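Local coordinates for cupin type-2 domain-containing protein (Klebsiella pneumoniae subsp. pneumoniae MGH 78578, PDB 3H8U), which is of unknown function but, as a member of the cupin family with a double-stranded beta-helix domain, probably binds a metal ion, at residues Ala71-Gly76 with Thr81-Gly86. Residues are numbered along the deposited sequence; the frame is centred on the assembly and turned at random.
Sequences AEYHQG and THLKAG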
loop_
_atom_site.group_PDB
_atom_site.type_symbol
_atom_site.label_atom_id
_atom_site.label_comp_id
_atom_site.label_asym_id
_atom_site.label_seq_id
_atom_site.Cartn_x
_atom_site.Cartn_y
_atom_site.Cartn_z
ATOM N N ALA A 71 14.391 3.239 7.705
ATOM C CA ALA A 71 14.207 4.607 8.157
ATOM C C ALA A 71 13.890 4.657 9.639
ATOM O O ALA A 71 13.455 3.665 10.229
ATOM C CB ALA A 71 13.091 5.294 7.377
ATOM N N GLU A 72 14.143 5.827 10.213
ATOM C CA GLU A 72 13.645 6.202 11.525
ATOM C C GLU A 72 12.290 6.824 11.304
ATOM O O GLU A 72 12.214 7.862 10.682
ATOM C CB GLU A 72 14.454 7.327 12.105
ATOM C CG GLU A 72 15.826 7.084 12.524
ATOM C CD GLU A 72 16.500 8.430 12.917
ATOM O OE1 GLU A 72 15.822 9.506 13.139
ATOM O OE2 GLU A 72 17.723 8.410 12.969
ATOM N N TYR A 73 11.238 6.207 11.826
ATOM C CA TYR A 73 9.878 6.711 11.658
ATOM C C TYR A 73 9.583 7.601 12.865
ATOM O O TYR A 73 9.623 7.133 13.988
ATOM C CB TYR A 73 8.928 5.515 11.617
ATOM C CG TYR A 73 7.486 5.854 11.357
ATOM C CD1 TYR A 73 7.078 6.367 10.135
ATOM C CD2 TYR A 73 6.506 5.631 12.344
ATOM C CE1 TYR A 73 5.705 6.629 9.876
ATOM C CE2 TYR A 73 5.177 5.901 12.089
ATOM C CZ TYR A 73 4.777 6.395 10.872
ATOM O OH TYR A 73 3.425 6.664 10.670
ATOM N N HIS A 74 9.408 8.899 12.639
ATOM C CA HIS A 74 9.062 9.838 13.719
ATOM C C HIS A 74 7.561 9.815 13.997
ATOM O O HIS A 74 6.757 9.996 13.096
ATOM C CB HIS A 74 9.460 11.269 13.346
ATOM C CG HIS A 74 9.239 12.272 14.451
ATOM N ND1 HIS A 74 8.797 13.558 14.208
ATOM C CD2 HIS A 74 9.393 12.179 15.801
ATOM C CE1 HIS A 74 8.697 14.210 15.351
ATOM N NE2 HIS A 74 9.024 13.387 16.334
ATOM N N GLN A 75 7.203 9.623 15.262
ATOM C CA GLN A 75 5.800 9.478 15.685
ATOM C C GLN A 75 5.303 10.721 16.421
ATOM O O GLN A 75 4.218 10.683 17.007
ATOM C CB GLN A 75 5.653 8.235 16.591
ATOM C CG GLN A 75 6.113 6.925 15.889
ATOM C CD GLN A 75 5.642 5.644 16.559
ATOM O OE1 GLN A 75 5.034 5.673 17.642
ATOM N NE2 GLN A 75 5.939 4.517 15.941
ATOM N N GLY A 76 6.082 11.808 16.371
ATOM C CA GLY A 76 5.790 13.031 17.110
ATOM C C GLY A 76 6.570 13.065 18.427
ATOM O O GLY A 76 6.909 12.013 18.970
ATOM N N THR A 81 10.754 5.222 15.910
ATOM C CA THR A 81 10.770 3.787 15.767
ATOM C C THR A 81 11.450 3.421 14.434
ATOM O O THR A 81 11.668 4.270 13.585
ATOM C CB THR A 81 9.365 3.222 15.834
ATOM O OG1 THR A 81 8.529 3.954 14.953
ATOM C CG2 THR A 81 8.813 3.308 17.229
ATOM N N HIS A 82 11.801 2.155 14.275
ATOM C CA HIS A 82 12.611 1.745 13.146
ATOM C C HIS A 82 11.772 1.018 12.095
ATOM O O HIS A 82 11.070 0.066 12.406
ATOM C CB HIS A 82 13.747 0.848 13.612
ATOM C CG HIS A 82 14.627 0.385 12.498
ATOM N ND1 HIS A 82 15.110 1.240 11.534
ATOM C CD2 HIS A 82 15.095 -0.849 12.178
ATOM C CE1 HIS A 82 15.819 0.557 10.657
ATOM N NE2 HIS A 82 15.841 -0.710 11.032
ATOM N N LEU A 83 11.875 1.481 10.865
ATOM C CA LEU A 83 11.159 0.925 9.690
ATOM C C LEU A 83 12.127 0.184 8.787
ATOM O O LEU A 83 13.237 0.661 8.533
ATOM C CB LEU A 83 10.546 2.045 8.868
ATOM C CG LEU A 83 9.108 2.460 9.085
ATOM C CD1 LEU A 83 8.756 3.526 8.058
ATOM C CD2 LEU A 83 8.169 1.264 8.952
ATOM N N LYS A 84 11.714 -0.970 8.283
ATOM C CA LYS A 84 12.475 -1.637 7.234
ATOM C C LYS A 84 11.589 -2.120 6.090
ATOM O O LYS A 84 10.365 -2.171 6.216
ATOM C CB LYS A 84 13.292 -2.778 7.788
ATOM C CG LYS A 84 12.524 -3.874 8.464
ATOM C CD LYS A 84 13.501 -4.909 9.072
ATOM N N ALA A 85 12.232 -2.499 4.994
ATOM C CA ALA A 85 11.522 -3.057 3.870
ATOM C C ALA A 85 10.592 -4.171 4.344
ATOM O O ALA A 85 11.006 -5.032 5.134
ATOM C CB ALA A 85 12.493 -3.584 2.870
ATOM N N GLY A 86 9.362 -4.151 3.845
ATOM C CA GLY A 86 8.351 -5.125 4.200
ATOM C C GLY A 86 7.538 -4.735 5.426
ATOM O O GLY A 86 6.688 -5.514 5.891
#
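The ring of Tyr73 has Thr81 at its edge: OG1 lies near the ring plane, 3.7 Å from CD2, and Gln75 NE2 also sits in that plane. On the CD1 side, Leu83 approaches the ring obliquely, its CD1 3.9 Å from Tyr73 CD1. With CG anti to the backbone N (chi1 -176°), the tyrosine runs alongside the threonine and carries its OH away from strand 80-84 to a weak hydrogen bond with Arg13 NH2 of the second subunit. Gln75 reaches across Thr81 at about a right angle, and its extended chain brings NE2 to 2.8 Å from Thr81 OG1, a bent, weak hydrogen bond. The imidazole of His82 meets Ala71 O obliquely; ND1 gives it a weak bond, supplementing the much straighter one from Leu83 N, 2.8 Å from the same Ala71 O. The backbones pair antiparallel: Ala71 with Leu83 and Tyr73 with Thr81 are hydrogen-bonded pairs, flanking the non-hydrogen-bonded pair Glu72 with His82. In this hairpin of the cupin barrel, strand 97-101 continues the sheet beyond 70-74. Tyr73 makes an edge-to-face (T-shaped) stack with Trp64 of strand 61-68, which Leu83 also touches, and both side chains rest on Ala89 of strand 87-91.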